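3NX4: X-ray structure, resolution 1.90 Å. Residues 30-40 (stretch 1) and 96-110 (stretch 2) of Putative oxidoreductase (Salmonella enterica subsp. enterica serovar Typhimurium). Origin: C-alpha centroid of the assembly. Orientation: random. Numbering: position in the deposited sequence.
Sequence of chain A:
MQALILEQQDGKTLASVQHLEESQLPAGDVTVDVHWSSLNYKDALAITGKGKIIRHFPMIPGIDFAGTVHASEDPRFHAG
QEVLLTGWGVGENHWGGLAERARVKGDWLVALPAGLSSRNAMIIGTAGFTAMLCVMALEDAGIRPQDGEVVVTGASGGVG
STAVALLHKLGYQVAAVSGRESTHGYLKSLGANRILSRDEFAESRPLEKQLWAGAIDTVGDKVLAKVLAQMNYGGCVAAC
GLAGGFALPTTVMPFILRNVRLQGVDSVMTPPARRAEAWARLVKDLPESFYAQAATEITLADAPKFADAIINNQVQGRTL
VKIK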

# COMPACT_ATOMS: atom_id res chain seq x y z
N VAL A 30 16.49 17.84 28.30
CA VAL A 30 15.54 17.42 29.32
C VAL A 30 16.01 16.16 30.04
O VAL A 30 16.27 15.14 29.40
N THR A 31 16.13 16.26 31.36
CA THR A 31 16.48 15.13 32.20
C THR A 31 15.24 14.55 32.88
O THR A 31 14.50 15.26 33.55
N VAL A 32 15.03 13.26 32.68
CA VAL A 32 13.83 12.60 33.17
C VAL A 32 14.18 11.52 34.18
O VAL A 32 15.06 10.69 33.94
N ASP A 33 13.49 11.53 35.32
CA ASP A 33 13.57 10.44 36.27
C ASP A 33 12.53 9.41 35.84
O ASP A 33 11.33 9.66 35.93
N VAL A 34 13.02 8.27 35.36
CA VAL A 34 12.17 7.25 34.75
C VAL A 34 11.47 6.39 35.80
O VAL A 34 12.11 5.92 36.74
N HIS A 35 10.17 6.20 35.63
CA HIS A 35 9.42 5.39 36.58
C HIS A 35 8.94 4.08 35.97
O HIS A 35 8.78 3.09 36.67
N TRP A 36 8.73 4.10 34.65
CA TRP A 36 8.30 2.91 33.92
C TRP A 36 8.97 2.84 32.57
O TRP A 36 9.27 3.86 31.95
N SER A 37 9.23 1.62 32.11
CA SER A 37 9.61 1.38 30.73
C SER A 37 8.85 0.14 30.24
O SER A 37 7.91 -0.31 30.90
N SER A 38 9.24 -0.40 29.09
CA SER A 38 8.63 -1.63 28.61
C SER A 38 9.61 -2.40 27.73
O SER A 38 10.68 -1.91 27.41
N LEU A 39 9.24 -3.62 27.37
CA LEU A 39 10.04 -4.38 26.42
C LEU A 39 9.22 -4.62 25.16
O LEU A 39 8.17 -5.26 25.21
N ASN A 40 9.72 -4.10 24.04
CA ASN A 40 9.14 -4.36 22.74
C ASN A 40 9.98 -5.39 22.01
O ASN A 40 11.08 -5.71 22.42
N GLY A 96 18.71 4.95 26.33
CA GLY A 96 17.26 4.89 26.41
C GLY A 96 16.61 4.67 27.76
O GLY A 96 17.12 5.08 28.80
N GLY A 97 15.46 4.00 27.72
CA GLY A 97 14.51 4.04 28.81
C GLY A 97 14.68 3.00 29.89
O GLY A 97 14.05 3.10 30.95
N LEU A 98 15.51 2.00 29.63
CA LEU A 98 15.69 0.94 30.62
C LEU A 98 16.77 1.35 31.62
O LEU A 98 17.82 0.71 31.74
N ALA A 99 16.48 2.43 32.33
CA ALA A 99 17.41 3.02 33.29
C ALA A 99 16.64 3.95 34.23
O ALA A 99 15.50 4.33 33.95
N GLU A 100 17.28 4.33 35.33
CA GLU A 100 16.61 5.17 36.31
C GLU A 100 16.47 6.62 35.85
O GLU A 100 15.58 7.33 36.31
N ARG A 101 17.34 7.03 34.94
CA ARG A 101 17.29 8.39 34.38
C ARG A 101 17.56 8.37 32.89
O ARG A 101 18.28 7.50 32.39
N ALA A 102 17.01 9.35 32.18
CA ALA A 102 17.27 9.51 30.76
C ALA A 102 17.44 10.99 30.48
O ALA A 102 16.90 11.83 31.19
N ARG A 103 18.23 11.30 29.45
CA ARG A 103 18.41 12.69 29.03
C ARG A 103 18.21 12.76 27.52
O ARG A 103 18.89 12.06 26.77
N VAL A 104 17.28 13.61 27.09
CA VAL A 104 16.82 13.61 25.71
C VAL A 104 16.45 15.00 25.23
O VAL A 104 16.40 15.95 26.00
N LYS A 105 16.19 15.10 23.93
CA LYS A 105 15.76 16.36 23.34
C LYS A 105 14.29 16.56 23.64
O LYS A 105 13.51 15.61 23.58
N GLY A 106 13.90 17.79 23.93
CA GLY A 106 12.49 18.10 24.12
C GLY A 106 11.60 17.64 22.98
O GLY A 106 10.46 17.24 23.21
N ASP A 107 12.11 17.69 21.74
CA ASP A 107 11.33 17.28 20.57
C ASP A 107 10.83 15.82 20.63
O ASP A 107 9.86 15.47 19.96
N TRP A 108 11.51 14.98 21.40
CA TRP A 108 11.19 13.55 21.41
C TRP A 108 10.18 13.17 22.49
O TRP A 108 9.71 12.04 22.55
N LEU A 109 9.85 14.13 23.34
CA LEU A 109 8.98 13.87 24.48
C LEU A 109 7.53 14.16 24.14
O LEU A 109 7.24 14.93 23.23
N VAL A 110 6.64 13.51 24.87
CA VAL A 110 5.22 13.79 24.79
C VAL A 110 4.73 14.07 26.21
O VAL A 110 4.97 13.27 27.11

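Most unusual here is a charged pair that is not hydrogen-bonded. Asp 33 (chi1 m) and Arg 101 (chi1 m, chi2 off-rotamer at -104°) form a long salt bridge, with Asp 33 OD1 3.6 Å from Arg 101 NE, yet the oxygen lies well out of the guanidinium plane and no N-H points at it, so the attraction is one of charge alone. The carboxylate oxygen sits closer to aliphatic carbon, Asp 33 OD1 to Arg 101 CD being 3.1 Å.

The scaffold is an antiparallel ladder in which side chains alternate between two faces. Backbone bonds fix the register: Val 32 N donates to Ala 102 O at 2.8 Å, and Val 34 N to Glu 100 O at 2.9 Å. Asp 33 and Arg 101 share a face with Thr 31 (m) and Arg 103 (t), where Thr 31 OG1 and Arg 103 NE are 3.6 Å apart without a hydrogen bond.

The other face is apolar, carrying Val 30, Val 32, Ala 102 and Val 104. Val 30 and Val 32 are both t, and each reaches Leu 109 (m, t), which points toward stretch 1: Val 30 CG1 to Leu 109 CD1 is 3.6 Å, whereas Val 32 CG2 to Leu 109 CD2 is a looser 4.4 Å. Val 34 (t) also points toward its partner stretch, placing Val 34 CG2 4.1 Å from Ala 102 CB and Val 34 CB 3.2 Å from Ala 99 O.

Where the ladder ends, one water donates to both stretches, to Val 34 O at 2.6 Å and Glu 100 O at 3.1 Å. Farther along, Ser 37 (t) points toward stretch 2, its CB 3.5 Å from Gly 97 O. Leu 39 and Leu 98 (both m, t) start sideways, but their ends converge, Leu 39 CD2 lying 3.8 Å from Leu 98 CD1.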

# COMPACT_ATOMS: atom_id res chain seq x y z
CB VAL A 30 14.14 17.19 28.74
CG1 VAL A 30 13.13 17.06 29.85
CG2 VAL A 30 13.77 18.34 27.80
CB THR A 31 17.49 15.52 33.29
OG1 THR A 31 18.73 15.88 32.66
CG2 THR A 31 17.73 14.35 34.24
CB VAL A 32 13.05 11.97 32.01
CG1 VAL A 32 11.79 11.30 32.51
CG2 VAL A 32 12.73 13.03 30.95
CB ASP A 33 13.28 10.94 37.68
CG ASP A 33 14.32 11.95 38.16
OD1 ASP A 33 15.44 11.97 37.61
OD2 ASP A 33 14.00 12.72 39.09
CB VAL A 34 12.99 6.34 33.82
CG1 VAL A 34 12.13 5.20 33.28
CG2 VAL A 34 13.59 7.18 32.67
CB HIS A 35 8.24 6.18 37.15
CG HIS A 35 8.67 7.39 37.92
ND1 HIS A 35 8.02 8.60 37.85
CD2 HIS A 35 9.71 7.58 38.78
CE1 HIS A 35 8.62 9.48 38.63
NE2 HIS A 35 9.65 8.88 39.20
CB TRP A 36 6.78 2.94 33.71
CG TRP A 36 6.02 3.02 34.98
CD1 TRP A 36 5.54 4.15 35.58
CD2 TRP A 36 5.65 1.92 35.82
NE1 TRP A 36 4.88 3.82 36.75
CE2 TRP A 36 4.95 2.46 36.92
CE3 TRP A 36 5.85 0.54 35.76
CZ2 TRP A 36 4.44 1.66 37.95
CZ3 TRP A 36 5.34 -0.25 36.78
CH2 TRP A 36 4.64 0.31 37.85
CB SER A 37 11.12 1.20 30.58
OG SER A 37 11.51 1.11 29.22
CB SER A 38 7.33 -1.34 27.85
OG SER A 38 7.55 -1.05 26.48
CB LEU A 39 10.44 -5.74 27.00
CG LEU A 39 11.36 -5.69 28.22
CD1 LEU A 39 11.72 -7.12 28.66
CD2 LEU A 39 12.60 -4.88 27.91
CB ASN A 40 9.10 -3.07 21.91
CG ASN A 40 8.24 -2.01 22.55
OD1 ASN A 40 7.03 -1.95 22.31
ND2 ASN A 40 8.85 -1.15 23.38
CB LEU A 98 15.97 -0.42 29.95
CG LEU A 98 14.72 -0.97 29.24
CD1 LEU A 98 15.05 -2.02 28.18
CD2 LEU A 98 13.71 -1.51 30.24
CB ALA A 99 18.51 3.78 32.58
CB GLU A 100 17.32 5.08 37.67
CG GLU A 100 17.16 3.71 38.31
CD GLU A 100 17.73 3.65 39.71
OE1 GLU A 100 18.63 4.46 40.01
OE2 GLU A 100 17.28 2.80 40.50
CB ARG A 101 18.34 9.29 35.05
CG ARG A 101 18.54 9.05 36.52
CD ARG A 101 17.89 10.12 37.36
NE ARG A 101 18.30 10.05 38.75
CZ ARG A 101 17.59 9.48 39.72
NH1 ARG A 101 16.41 8.92 39.45
NH2 ARG A 101 18.05 9.46 40.96
CB ALA A 102 16.12 8.93 29.91
CB ARG A 103 19.79 13.21 29.42
CG ARG A 103 19.93 14.72 29.25
CD ARG A 103 21.34 15.22 29.63
NE ARG A 103 21.73 14.73 30.94
CZ ARG A 103 22.99 14.72 31.39
NH1 ARG A 103 23.97 15.18 30.62
NH2 ARG A 103 23.26 14.24 32.59
CB VAL A 104 15.56 12.72 25.54
CG1 VAL A 104 15.87 11.27 25.88
CG2 VAL A 104 14.41 13.25 26.39
CB LYS A 105 15.92 16.31 21.83
CG LYS A 105 17.33 16.10 21.33
CD LYS A 105 17.36 16.22 19.81
CE LYS A 105 18.73 15.89 19.24
NZ LYS A 105 18.70 15.89 17.74
CB ASP A 107 12.15 17.43 19.30
CG ASP A 107 12.23 18.86 18.80
OD1 ASP A 107 11.48 19.74 19.29
OD2 ASP A 107 13.05 19.08 17.88
CB TRP A 108 12.46 12.73 21.65
CG TRP A 108 13.51 12.93 20.61
CD1 TRP A 108 13.36 13.50 19.37
CD2 TRP A 108 14.89 12.58 20.74
NE1 TRP A 108 14.57 13.51 18.71
CE2 TRP A 108 15.53 12.95 19.53
CE3 TRP A 108 15.66 12.00 21.75
CZ2 TRP A 108 16.88 12.75 19.31
CZ3 TRP A 108 17.01 11.79 21.53
CH2 TRP A 108 17.61 12.18 20.32
CB LEU A 109 9.41 14.75 25.66
CG LEU A 109 10.71 14.34 26.37
CD1 LEU A 109 11.18 15.43 27.32
CD2 LEU A 109 10.53 13.01 27.12
CB VAL A 110 4.46 12.58 24.22
CG1 VAL A 110 2.97 12.81 24.26
CG2 VAL A 110 4.94 12.29 22.81
O HOH W 1 13.70 6.73 38.64